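Local structure of TCR alpha chain (Gallus gallus, 6LIR) at residues 33-38 against 84-89. The protein pairs with the TCR beta chain to form the chicken alpha-beta T-cell receptor, which probably recognises antigen presented by MHC molecules. Numbering follows the deposited sequence.
Sequences YRQLPG and VYYCAV
R34 and Y85 are paired across the strands at a non-hydrogen-bonded antiparallel site, their side chains side by side on one face of the sheet. R34 CB lies over one face of the Y85 ring, 3.9 Å from the centroid, a CH-pi contact. R34 CG sits between its own backbone N and carbonyl carbon (chi1 80°), and from there the extended chain runs alongside the ring, R34 CD 3.7 Å from Y85 CE2, until R34 NH1 donates to Y85 OH at 3.1 Å, with the hydroxyl in the guanidinium plane. D81 ties both ends together: its carboxylate takes a salt bridge from R34 NH1, and its backbone O is hydrogen-bonded to Y85 OH. A phenylalanine at Y85 would keep the ring under R34 CB but would probably leave NH1 and the D81 carbonyl without their shared hydroxyl.

On the other face, the Y33 and Y86 side chains approach at CB, 4.4 Å apart, above two backbone hydrogen bonds, Y33 N to Y86 O and Y86 N to Y33 O, both 2.7 Å. Q35 and V84 pair likewise. Y33 OH is hydrogen-bonded to L99 N of the TCR beta chain. These are strands C and F of an immunoglobulin V domain, with its characteristic tyrosine corner at Y85.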
ATOM      1  N   TYR A  33     -13.932   7.873   2.183  1.00 33.89           N
ATOM      2  CA  TYR A  33     -13.356   6.542   2.209  1.00 35.55           C
ATOM      3  C   TYR A  33     -11.877   6.673   2.531  1.00 35.90           C
ATOM      4  O   TYR A  33     -11.278   7.742   2.378  1.00 37.80           O
ATOM      5  CB  TYR A  33     -13.526   5.817   0.861  1.00 32.18           C
ATOM      6  CG  TYR A  33     -14.954   5.503   0.470  1.00 35.51           C
ATOM      7  CD1 TYR A  33     -15.800   6.493  -0.017  1.00 38.49           C
ATOM      8  CD2 TYR A  33     -15.447   4.209   0.565  1.00 35.27           C
ATOM      9  CE1 TYR A  33     -17.105   6.205  -0.381  1.00 37.10           C
ATOM     10  CE2 TYR A  33     -16.748   3.908   0.205  1.00 39.68           C
ATOM     11  CZ  TYR A  33     -17.574   4.909  -0.269  1.00 42.96           C
ATOM     12  OH  TYR A  33     -18.868   4.606  -0.625  1.00 41.44           O
ATOM     13  N   ARG A  34     -11.284   5.573   2.982  1.00 31.01           N
ATOM     14  CA  ARG A  34      -9.847   5.534   3.175  1.00 30.74           C
ATOM     15  C   ARG A  34      -9.318   4.209   2.656  1.00 33.11           C
ATOM     16  O   ARG A  34      -9.953   3.161   2.816  1.00 29.82           O
ATOM     17  CB  ARG A  34      -9.456   5.771   4.643  1.00 34.33           C
ATOM     18  CG  ARG A  34      -9.581   4.591   5.577  1.00 33.62           C
ATOM     19  CD  ARG A  34      -8.948   4.942   6.913  1.00 31.68           C
ATOM     20  NE  ARG A  34      -9.265   3.969   7.951  1.00 38.40           N
ATOM     21  CZ  ARG A  34      -8.873   4.080   9.217  1.00 38.97           C
ATOM     22  NH1 ARG A  34      -8.152   5.128   9.603  1.00 32.82           N
ATOM     23  NH2 ARG A  34      -9.210   3.148  10.096  1.00 35.22           N
ATOM     24  N   GLN A  35      -8.178   4.273   1.993  1.00 37.28           N
ATOM     25  CA  GLN A  35      -7.554   3.108   1.382  1.00 40.31           C
ATOM     26  C   GLN A  35      -6.239   2.855   2.108  1.00 40.78           C
ATOM     27  O   GLN A  35      -5.262   3.588   1.923  1.00 39.73           O
ATOM     28  CB  GLN A  35      -7.330   3.293  -0.112  1.00 39.22           C
ATOM     29  CG  GLN A  35      -6.597   2.112  -0.723  1.00 43.38           C
ATOM     30  CD  GLN A  35      -5.933   2.431  -2.045  1.00 49.39           C
ATOM     31  OE1 GLN A  35      -4.991   1.753  -2.449  1.00 61.51           O
ATOM     32  NE2 GLN A  35      -6.431   3.454  -2.734  1.00 48.57           N
ATOM     33  N   LEU A  36      -6.242   1.855   2.960  1.00 43.52           N
ATOM     34  CA  LEU A  36      -5.067   1.400   3.677  1.00 45.24           C
ATOM     35  C   LEU A  36      -4.167   0.584   2.748  1.00 46.98           C
ATOM     36  O   LEU A  36      -4.646  -0.015   1.780  1.00 52.58           O
ATOM     37  CB  LEU A  36      -5.487   0.551   4.871  1.00 43.19           C
ATOM     38  CG  LEU A  36      -6.249   1.260   5.992  1.00 46.67           C
ATOM     39  CD1 LEU A  36      -7.012   0.243   6.823  1.00 47.22           C
ATOM     40  CD2 LEU A  36      -5.303   2.067   6.880  1.00 46.37           C
ATOM     41  N   PRO A  37      -2.857   0.582   2.997  1.00 61.84           N
ATOM     42  CA  PRO A  37      -1.941  -0.205   2.163  1.00 61.57           C
ATOM     43  C   PRO A  37      -2.356  -1.669   2.099  1.00 59.61           C
ATOM     44  O   PRO A  37      -2.698  -2.285   3.113  1.00 63.52           O
ATOM     45  CB  PRO A  37      -0.587  -0.027   2.863  1.00 63.55           C
ATOM     46  CG  PRO A  37      -0.701   1.283   3.557  1.00 63.27           C
ATOM     47  CD  PRO A  37      -2.135   1.383   4.003  1.00 61.13           C
ATOM     48  N   GLY A  38      -2.365  -2.202   0.881  1.00 66.03           N
ATOM     49  CA  GLY A  38      -2.785  -3.561   0.598  1.00 71.30           C
ATOM     50  C   GLY A  38      -4.262  -3.796   0.796  1.00 78.72           C
ATOM     51  O   GLY A  38      -4.662  -4.902   1.176  1.00 78.08           O
ATOM     52  N   VAL A  84      -4.739   6.695   2.275  1.00 36.64           N
ATOM     53  CA  VAL A  84      -5.182   7.651   1.275  1.00 36.83           C
ATOM     54  C   VAL A  84      -6.668   7.857   1.507  1.00 35.90           C
ATOM     55  O   VAL A  84      -7.452   6.902   1.449  1.00 35.75           O
ATOM     56  CB  VAL A  84      -4.897   7.157  -0.152  1.00 39.76           C
ATOM     57  CG1 VAL A  84      -5.464   8.138  -1.174  1.00 39.23           C
ATOM     58  CG2 VAL A  84      -3.400   6.971  -0.356  1.00 37.60           C
ATOM     59  N   TYR A  85      -7.046   9.091   1.812  1.00 33.89           N
ATOM     60  CA  TYR A  85      -8.418   9.429   2.160  1.00 38.07           C
ATOM     61  C   TYR A  85      -9.111  10.059   0.960  1.00 37.89           C
ATOM     62  O   TYR A  85      -8.615  11.039   0.393  1.00 36.29           O
ATOM     63  CB  TYR A  85      -8.447  10.371   3.363  1.00 37.75           C
ATOM     64  CG  TYR A  85      -8.099   9.676   4.661  1.00 34.39           C
ATOM     65  CD1 TYR A  85      -6.776   9.407   4.998  1.00 35.44           C
ATOM     66  CD2 TYR A  85      -9.093   9.283   5.544  1.00 33.67           C
ATOM     67  CE1 TYR A  85      -6.456   8.766   6.183  1.00 34.40           C
ATOM     68  CE2 TYR A  85      -8.786   8.644   6.727  1.00 35.44           C
ATOM     69  CZ  TYR A  85      -7.467   8.390   7.042  1.00 36.52           C
ATOM     70  OH  TYR A  85      -7.174   7.754   8.222  1.00 35.88           O
ATOM     71  N   TYR A  86     -10.248   9.486   0.573  1.00 33.93           N
ATOM     72  CA  TYR A  86     -11.007   9.912  -0.592  1.00 37.47           C
ATOM     73  C   TYR A  86     -12.338  10.509  -0.162  1.00 35.13           C
ATOM     74  O   TYR A  86     -13.053   9.930   0.661  1.00 36.83           O
ATOM     75  CB  TYR A  86     -11.292   8.736  -1.534  1.00 34.19           C
ATOM     76  CG  TYR A  86     -10.114   8.236  -2.337  1.00 39.95           C
ATOM     77  CD1 TYR A  86      -9.721   8.874  -3.508  1.00 39.08           C
ATOM     78  CD2 TYR A  86      -9.414   7.101  -1.941  1.00 39.75           C
ATOM     79  CE1 TYR A  86      -8.655   8.411  -4.252  1.00 40.29           C
ATOM     80  CE2 TYR A  86      -8.345   6.630  -2.678  1.00 44.77           C
ATOM     81  CZ  TYR A  86      -7.969   7.289  -3.831  1.00 46.72           C
ATOM     82  OH  TYR A  86      -6.904   6.822  -4.566  1.00 51.66           O
ATOM     83  N   CYS A  87     -12.692  11.639  -0.758  1.00 35.14           N
ATOM     84  CA  CYS A  87     -14.056  12.129  -0.670  1.00 40.56           C
ATOM     85  C   CYS A  87     -14.769  11.770  -1.965  1.00 41.06           C
ATOM     86  O   CYS A  87     -14.155  11.687  -3.030  1.00 38.47           O
ATOM     87  CB  CYS A  87     -14.116  13.644  -0.435  1.00 43.68           C
ATOM     88  SG  CYS A  87     -13.377  14.619  -1.758  1.00 55.32           S
ATOM     89  N   ALA A  88     -16.064  11.505  -1.849  1.00 37.26           N
ATOM     90  CA  ALA A  88     -16.897  11.164  -2.993  1.00 39.41           C
ATOM     91  C   ALA A  88     -18.225  11.882  -2.828  1.00 41.33           C
ATOM     92  O   ALA A  88     -18.857  11.774  -1.773  1.00 40.43           O
ATOM     93  CB  ALA A  88     -17.109   9.649  -3.101  1.00 39.35           C
ATOM     94  N   VAL A  89     -18.637  12.625  -3.853  1.00 35.09           N
ATOM     95  CA  VAL A  89     -19.827  13.458  -3.753  1.00 39.42           C
ATOM     96  C   VAL A  89     -20.813  13.067  -4.845  1.00 41.72           C
ATOM     97  O   VAL A  89     -20.441  12.556  -5.906  1.00 37.06           O
ATOM     98  CB  VAL A  89     -19.483  14.963  -3.847  1.00 42.68           C
ATOM     99  CG1 VAL A  89     -18.402  15.328  -2.834  1.00 40.38           C
ATOM    100  CG2 VAL A  89     -19.035  15.324  -5.252  1.00 44.73           C
TER